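DNA mismatch repair protein MutS (Thermus aquaticus, PDB 1EWQ) takes part in the repair of mismatched DNA, which it binds, probably in the recognition step, and has a weak ATPase activity. Local coordinates at residues C[258-263]-C[622-627]; C[311-316]-C[535-540]; C[551-556]-C[597-602]. One frame throughout, in Å; residues are numbered along the deposited sequence.

Helix 589-603, whose first turn completes the predicted ATP-binding loop, connects two of the three contacts. It supplies residues 597-602 to interaction 3 and also packs against interaction 1, where Leu260 CD2 lies 3.8 Å from Ala597 CB. The side chain of Leu260 is also about 9 Å from that of Ser590 in the predicted ATP site. The centres of interactions 1 and 3 are 15 Å apart. Interaction 2 belongs to the helical region and touches neither: its nearest atoms are about 13 Å from interaction 1 and about 7 Å from interaction 3. The bound DNA is distant from all three, about 34, 40 and 45 Å from the nearest atoms of interactions 1, 2 and 3.

Interaction 1: C[258-263]-C[622-627]; sequences RALEVF and IYTRIG
Ala259 and Thr624 make the closest approach between 258-263 and 622-627, the methyl CB of Ala259 standing 3.5 Å from the hydroxyl OG1 of Thr624. The threonine's first torsion (65°) sets OG1 between its backbone N and carbonyl carbon, which turns the hydroxyl to the alanine and leaves CG2 for the neighbouring leucine. Leu260 divides its two methyls: CD1 meets Thr624 CG2 at 4.2 Å, while CD2 meets Ile622 CG2 at 4.3 Å. Ile622 and Thr624 alternate along strand 621-625, and both point toward 258-263, so the leucine fork spans two side chains on one face of the strand. This buried flank is closed from beyond by Ala597 of helix 589-603, which touches both Leu260 and Ile622. Toward solvent the cover thins: Ala259 stays partly exposed although it makes the closest approach, and the exposed Arg258 takes no part; the end of its side chain leads off from the strand, and its NE forms a salt bridge with Glu254.

Helix 254-259 terminates here in a Schellman motif: Glu261 has positive phi (47°), and its N makes a weak 3.1 Å bond to Arg258 O. The chain thus swings off just after Leu260 has been placed against the strand. The helix end belongs to MutS domain III and the strand to domain V, the P-loop ATPase, so the contact joins two domains; Leu260 is about 9 Å, side chain to side chain, from Ser590 of the predicted ATP site. One polar anchor lies a turn earlier, where Thr256 OG1 is hydrogen-bonded to Ile622 O. Within the two segments themselves the touching atoms are methyls and one hydroxyl, which implies an interface held by close fit and burial of apolar surface rather than by directional bonds.

Interaction 2: C[311-316]-C[535-540]; sequences GFVREG and EVAVRY
Val313 alone carries the 311-316 side of this contact, its two methyls going to different residues of helix 514-540. CG1 reaches Val538 CG2 at 4.1 Å, and CG2 reaches Ala537 CB at 4.3 Å. In Val313 the first torsion of 164° places CG1 anti to the backbone N and CG2 anti to the carbonyl carbon, spreading the fork across two successive positions of the partner helix. The two valines do not meet end on; their side chains slide past each other in opposite directions, in keeping with a shallow interface of 110 Å² summed over both sides. Ala537 forms the buried end of the patch and Val538 the solvent-exposed end. The backbones come closest at the same place, with 6.6 Å between Val313 CA and Val538 CA.

The setting is helix-to-helix packing in the helical part of MutS, where the last turn of helix 299-314 meets the last turns of the long helix 514-540. Just beyond Val313 the first helix breaks: Gly316 N bonds to Arg314 O at 2.8 Å, closing an inverse gamma turn centred on Glu315, which is also the N-cap of helix 316-326. That next helix brings Arg319 back to the interface. Arg319 NH1 bonds to Phe312 O and its NE forms a salt bridge with Glu535 OE1, to which Arg323 NE also pairs. One carboxylate oxygen is gripped by two guanidinium groups, but Glu320 OE2 lies close to Glu535 OE2, so the net effect on its charge is uncertain. Phe312 packs against Tyr530, Ala531 and Ala534 of helix 514-540.

Interaction 3: C[551-556]-C[597-602]; sequences LQIRAG and ALIALL
Ile553 and Ile599 meet tip to tip, and their methyls make the whole side-chain contact between 551-556 and 597-602. The two CD1 atoms of Ile553 and Ile599 stand 3.9 Å apart. The branches engage as well: Ile553 CG2 is 4.0 Å from Ile599 CD1, and Ile553 CD1 is 4.0 Å from Ile599 CG2. Ile599 CD1 consequently sits against both methyls of Ile553 at once. It also lies 4.1 Å from Gly556 CA, where the absence of a side chain lets the isoleucine come down onto the backbone. Ile599 provides the entire helix side of these close approaches.

Similar torsions aim the two isoleucines. In Ile553 (chi1 -56°) and Ile599 (chi1 -71°) alike, CG1 is anti to the carbonyl carbon and CG2 anti to the backbone N, and extended second torsions carry each CD1 outward to the partner.

The next layer explains how Gly556 comes to lie beside Ile553. The chain turns a corner at Arg554 and Ala555, the latter with positive phi (54°), and this bend brings the glycine round to Ile599 CD1, the methyl that Ile553 also meets. Asp571 OD1 accepts a bond from Ala555 N at the corner, and Arg554 is held outside it by salt bridges to Glu612 and Glu613.

Farther out, the part of the strand before the corner, from Leu551, runs between strands 570-574 and 613-616 in a mixed sheet, antiparallel to both. Leu616 of the latter strand touches Ile553 and Ile599 alike, widening the apolar patch. Helix 589-603, which begins at the end of the predicted Walker A loop, thus packs through Ile599 on this sheet, while its Leu598, Leu601 and Leu602 pack against Leu272 of helix 272-276.

Interaction 1: C[258-263]-C[622-627]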
# COMPACT_ATOMS: atom_id res chain seq x y z
N ARG C 258 19.01 7.89 8.44
CA ARG C 258 18.41 7.65 7.12
C ARG C 258 19.46 7.39 6.05
O ARG C 258 19.33 6.45 5.26
CB ARG C 258 17.55 8.84 6.67
CG ARG C 258 16.17 8.96 7.34
CD ARG C 258 15.41 10.18 6.82
NE ARG C 258 14.03 10.24 7.30
CZ ARG C 258 13.08 9.37 6.96
NH1 ARG C 258 13.35 8.37 6.13
NH2 ARG C 258 11.85 9.50 7.44
N ALA C 259 20.50 8.22 6.00
CA ALA C 259 21.55 8.06 5.00
C ALA C 259 22.33 6.77 5.19
O ALA C 259 22.82 6.20 4.22
CB ALA C 259 22.50 9.27 5.01
N LEU C 260 22.45 6.32 6.43
CA LEU C 260 23.17 5.08 6.74
C LEU C 260 22.25 3.86 6.76
O LEU C 260 22.71 2.74 6.97
CB LEU C 260 23.86 5.22 8.10
CG LEU C 260 25.34 5.60 8.19
CD1 LEU C 260 25.82 6.34 6.93
CD2 LEU C 260 25.55 6.41 9.46
N GLU C 261 20.96 4.09 6.55
CA GLU C 261 19.98 3.00 6.56
C GLU C 261 20.18 2.08 7.76
O GLU C 261 20.28 0.87 7.61
CB GLU C 261 20.09 2.19 5.26
CG GLU C 261 20.02 3.04 4.00
CD GLU C 261 20.07 2.21 2.74
OE1 GLU C 261 19.00 1.76 2.27
OE2 GLU C 261 21.18 2.02 2.22
N VAL C 262 20.24 2.66 8.95
CA VAL C 262 20.42 1.88 10.17
C VAL C 262 19.17 1.06 10.49
O VAL C 262 19.26 -0.15 10.73
CB VAL C 262 20.73 2.79 11.38
CG1 VAL C 262 20.87 1.94 12.63
CG2 VAL C 262 22.02 3.57 11.13
N PHE C 263 18.02 1.72 10.48
CA PHE C 263 16.76 1.06 10.80
C PHE C 263 15.80 0.96 9.61
O PHE C 263 14.98 0.05 9.55
CB PHE C 263 16.06 1.79 11.95
CG PHE C 263 16.83 1.77 13.23
CD1 PHE C 263 17.25 2.95 13.82
CD2 PHE C 263 17.15 0.56 13.84
CE1 PHE C 263 17.97 2.93 15.00
CE2 PHE C 263 17.87 0.54 15.03
CZ PHE C 263 18.28 1.72 15.61
N ILE C 622 27.96 11.09 14.48
CA ILE C 622 28.24 10.90 13.06
C ILE C 622 27.29 11.81 12.31
O ILE C 622 26.07 11.71 12.47
CB ILE C 622 28.00 9.46 12.63
CG1 ILE C 622 28.97 8.52 13.36
CG2 ILE C 622 28.15 9.34 11.12
CD1 ILE C 622 28.65 7.05 13.19
N TYR C 623 27.85 12.72 11.51
CA TYR C 623 27.05 13.67 10.75
C TYR C 623 27.25 13.53 9.25
O TYR C 623 28.36 13.71 8.74
CB TYR C 623 27.39 15.10 11.18
CG TYR C 623 27.27 15.32 12.67
CD1 TYR C 623 28.41 15.37 13.48
CD2 TYR C 623 26.02 15.43 13.28
CE1 TYR C 623 28.31 15.54 14.87
CE2 TYR C 623 25.91 15.58 14.66
CZ TYR C 623 27.05 15.64 15.46
OH TYR C 623 26.91 15.78 16.82
N THR C 624 26.17 13.21 8.54
CA THR C 624 26.23 13.02 7.11
C THR C 624 25.49 14.09 6.30
O THR C 624 24.55 14.73 6.78
CB THR C 624 25.62 11.65 6.71
OG1 THR C 624 24.23 11.62 7.03
CG2 THR C 624 26.32 10.52 7.46
N ARG C 625 25.94 14.24 5.06
CA ARG C 625 25.36 15.14 4.07
C ARG C 625 25.61 14.34 2.79
O ARG C 625 26.51 14.66 2.00
CB ARG C 625 26.12 16.48 4.06
CG ARG C 625 25.38 17.66 3.40
CD ARG C 625 24.93 17.37 1.96
NE ARG C 625 23.72 16.54 1.91
CZ ARG C 625 23.36 15.81 0.86
NH1 ARG C 625 24.11 15.78 -0.24
NH2 ARG C 625 22.24 15.10 0.90
N ILE C 626 24.83 13.28 2.60
CA ILE C 626 24.96 12.36 1.46
C ILE C 626 23.69 12.16 0.66
O ILE C 626 22.60 12.05 1.23
CB ILE C 626 25.43 10.96 1.95
CG1 ILE C 626 26.74 11.06 2.72
CG2 ILE C 626 25.61 10.03 0.75
CD1 ILE C 626 27.08 9.79 3.50
N GLY C 627 23.84 12.08 -0.66
CA GLY C 627 22.70 11.87 -1.55
C GLY C 627 21.64 12.95 -1.50
O GLY C 627 21.94 14.13 -1.37

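Interaction 2: C[311-316]-C[535-540]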
# COMPACT_ATOMS: atom_id res chain seq x y z
N GLY C 311 33.94 -13.77 23.85
CA GLY C 311 33.78 -15.01 24.59
C GLY C 311 32.87 -15.99 23.86
O GLY C 311 33.13 -17.19 23.86
N PHE C 312 31.80 -15.49 23.26
CA PHE C 312 30.89 -16.37 22.54
C PHE C 312 31.45 -16.69 21.15
O PHE C 312 31.03 -17.66 20.53
CB PHE C 312 29.50 -15.73 22.40
CG PHE C 312 28.61 -15.95 23.59
CD1 PHE C 312 28.11 -14.88 24.31
CD2 PHE C 312 28.25 -17.24 23.98
CE1 PHE C 312 27.26 -15.07 25.40
CE2 PHE C 312 27.40 -17.45 25.07
CZ PHE C 312 26.90 -16.36 25.78
N VAL C 313 32.38 -15.88 20.68
CA VAL C 313 32.99 -16.13 19.38
C VAL C 313 33.91 -17.34 19.53
O VAL C 313 33.98 -18.18 18.64
CB VAL C 313 33.82 -14.92 18.89
CG1 VAL C 313 34.75 -15.35 17.76
CG2 VAL C 313 32.88 -13.82 18.40
N ARG C 314 34.59 -17.44 20.66
CA ARG C 314 35.50 -18.54 20.92
C ARG C 314 34.76 -19.82 21.29
O ARG C 314 34.90 -20.84 20.62
CB ARG C 314 36.46 -18.20 22.05
CG ARG C 314 37.22 -16.92 21.84
CD ARG C 314 38.21 -16.69 22.97
NE ARG C 314 38.78 -15.35 22.91
CZ ARG C 314 39.70 -14.90 23.76
NH1 ARG C 314 40.16 -15.69 24.73
NH2 ARG C 314 40.16 -13.66 23.64
N GLU C 315 33.96 -19.74 22.35
CA GLU C 315 33.20 -20.89 22.83
C GLU C 315 32.01 -21.23 21.93
O GLU C 315 30.85 -21.03 22.31
CB GLU C 315 32.75 -20.60 24.26
CG GLU C 315 33.93 -20.33 25.16
CD GLU C 315 34.84 -21.55 25.27
OE1 GLU C 315 36.04 -21.38 25.58
OE2 GLU C 315 34.34 -22.67 25.04
N GLY C 316 32.31 -21.79 20.76
CA GLY C 316 31.29 -22.14 19.79
C GLY C 316 30.15 -23.01 20.28
O GLY C 316 28.97 -22.70 20.07
N GLU C 535 27.60 -14.49 16.72
CA GLU C 535 27.11 -15.29 15.60
C GLU C 535 27.38 -14.57 14.28
O GLU C 535 27.89 -15.17 13.33
CB GLU C 535 25.60 -15.52 15.75
CG GLU C 535 25.05 -16.69 14.96
CD GLU C 535 25.48 -18.03 15.54
OE1 GLU C 535 25.98 -18.05 16.68
OE2 GLU C 535 25.32 -19.06 14.87
N VAL C 536 27.00 -13.29 14.22
CA VAL C 536 27.20 -12.48 13.03
C VAL C 536 28.69 -12.35 12.74
O VAL C 536 29.12 -12.44 11.59
CB VAL C 536 26.60 -11.05 13.23
CG1 VAL C 536 27.14 -10.11 12.16
CG2 VAL C 536 25.10 -11.11 13.16
N ALA C 537 29.47 -12.11 13.78
CA ALA C 537 30.91 -11.94 13.64
C ALA C 537 31.55 -13.20 13.02
O ALA C 537 32.40 -13.10 12.14
CB ALA C 537 31.53 -11.64 15.00
N VAL C 538 31.13 -14.37 13.49
CA VAL C 538 31.69 -15.62 12.97
C VAL C 538 31.25 -15.87 11.53
O VAL C 538 32.05 -16.24 10.68
CB VAL C 538 31.29 -16.85 13.83
CG1 VAL C 538 31.79 -18.13 13.17
CG2 VAL C 538 31.90 -16.73 15.21
N ARG C 539 29.97 -15.64 11.26
CA ARG C 539 29.41 -15.87 9.94
C ARG C 539 29.90 -14.96 8.81
O ARG C 539 30.05 -15.41 7.67
CB ARG C 539 27.88 -15.78 10.01
CG ARG C 539 27.18 -15.80 8.66
CD ARG C 539 25.68 -16.03 8.84
NE ARG C 539 25.41 -17.40 9.27
CZ ARG C 539 24.70 -17.73 10.35
NH1 ARG C 539 24.17 -16.80 11.13
NH2 ARG C 539 24.53 -19.02 10.64
N TYR C 540 30.16 -13.69 9.13
CA TYR C 540 30.58 -12.73 8.12
C TYR C 540 32.04 -12.34 8.24
O TYR C 540 32.52 -11.47 7.51
CB TYR C 540 29.69 -11.49 8.21
CG TYR C 540 28.22 -11.80 8.03
CD1 TYR C 540 27.25 -11.21 8.85
CD2 TYR C 540 27.79 -12.70 7.05
CE1 TYR C 540 25.89 -11.51 8.70
CE2 TYR C 540 26.44 -13.00 6.89
CZ TYR C 540 25.50 -12.42 7.71
OH TYR C 540 24.17 -12.75 7.56

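Interaction 3: C[551-556]-C[597-602]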
# COMPACT_ATOMS: atom_id res chain seq x y z
N LEU C 551 42.21 6.61 13.64
CA LEU C 551 41.30 5.71 12.97
C LEU C 551 42.22 4.98 12.00
O LEU C 551 42.86 5.60 11.15
CB LEU C 551 40.21 6.48 12.21
CG LEU C 551 39.22 5.62 11.42
CD1 LEU C 551 37.89 6.36 11.28
CD2 LEU C 551 39.80 5.28 10.06
N GLN C 552 42.31 3.67 12.15
CA GLN C 552 43.13 2.86 11.27
C GLN C 552 42.38 1.60 10.94
O GLN C 552 42.29 0.67 11.75
CB GLN C 552 44.48 2.53 11.92
CG GLN C 552 45.33 3.77 12.15
CD GLN C 552 46.73 3.45 12.65
OE1 GLN C 552 47.54 2.84 11.93
NE2 GLN C 552 47.04 3.87 13.87
N ILE C 553 41.83 1.58 9.73
CA ILE C 553 41.05 0.44 9.27
C ILE C 553 41.74 -0.25 8.10
O ILE C 553 42.04 0.38 7.09
CB ILE C 553 39.64 0.90 8.81
CG1 ILE C 553 38.93 1.64 9.95
CG2 ILE C 553 38.83 -0.30 8.37
CD1 ILE C 553 37.54 2.15 9.59
N ARG C 554 41.99 -1.54 8.25
CA ARG C 554 42.60 -2.31 7.18
C ARG C 554 41.54 -3.22 6.58
O ARG C 554 40.89 -3.98 7.29
CB ARG C 554 43.76 -3.17 7.71
CG ARG C 554 44.57 -3.85 6.58
CD ARG C 554 45.81 -4.62 7.09
NE ARG C 554 45.48 -5.89 7.73
CZ ARG C 554 45.71 -6.17 9.01
NH1 ARG C 554 46.29 -5.26 9.78
NH2 ARG C 554 45.39 -7.36 9.51
N ALA C 555 41.36 -3.12 5.26
CA ALA C 555 40.39 -3.94 4.55
C ALA C 555 38.97 -3.88 5.09
O ALA C 555 38.36 -4.91 5.35
CB ALA C 555 40.88 -5.40 4.52
N GLY C 556 38.46 -2.66 5.26
CA GLY C 556 37.10 -2.51 5.75
C GLY C 556 36.11 -2.68 4.62
O GLY C 556 36.45 -2.49 3.45
N ALA C 597 31.38 5.05 8.54
CA ALA C 597 30.43 5.38 9.59
C ALA C 597 29.86 4.11 10.22
O ALA C 597 29.69 4.02 11.44
CB ALA C 597 29.29 6.23 9.02
N LEU C 598 29.57 3.11 9.39
CA LEU C 598 29.01 1.87 9.93
C LEU C 598 29.99 1.11 10.81
O LEU C 598 29.61 0.59 11.86
CB LEU C 598 28.48 0.98 8.79
CG LEU C 598 27.25 1.59 8.11
CD1 LEU C 598 26.87 0.77 6.88
CD2 LEU C 598 26.10 1.66 9.11
N ILE C 599 31.25 1.05 10.40
CA ILE C 599 32.25 0.36 11.21
C ILE C 599 32.34 1.04 12.58
O ILE C 599 32.38 0.36 13.61
CB ILE C 599 33.63 0.39 10.51
CG1 ILE C 599 33.59 -0.54 9.29
CG2 ILE C 599 34.73 -0.02 11.48
CD1 ILE C 599 34.80 -0.39 8.38
N ALA C 600 32.37 2.37 12.57
CA ALA C 600 32.44 3.17 13.80
C ALA C 600 31.17 2.95 14.63
O ALA C 600 31.23 2.83 15.85
CB ALA C 600 32.59 4.65 13.46
N LEU C 601 30.03 2.91 13.95
CA LEU C 601 28.76 2.70 14.63
C LEU C 601 28.74 1.35 15.33
O LEU C 601 28.33 1.24 16.49
CB LEU C 601 27.61 2.77 13.62
CG LEU C 601 26.19 2.48 14.12
CD1 LEU C 601 25.92 3.14 15.46
CD2 LEU C 601 25.20 2.98 13.07
N LEU C 602 29.18 0.31 14.61
CA LEU C 602 29.21 -1.04 15.16
C LEU C 602 30.16 -1.15 16.35
O LEU C 602 29.83 -1.77 17.36
CB LEU C 602 29.61 -2.04 14.07
CG LEU C 602 28.59 -2.28 12.95
CD1 LEU C 602 29.20 -3.18 11.87
CD2 LEU C 602 27.34 -2.91 13.52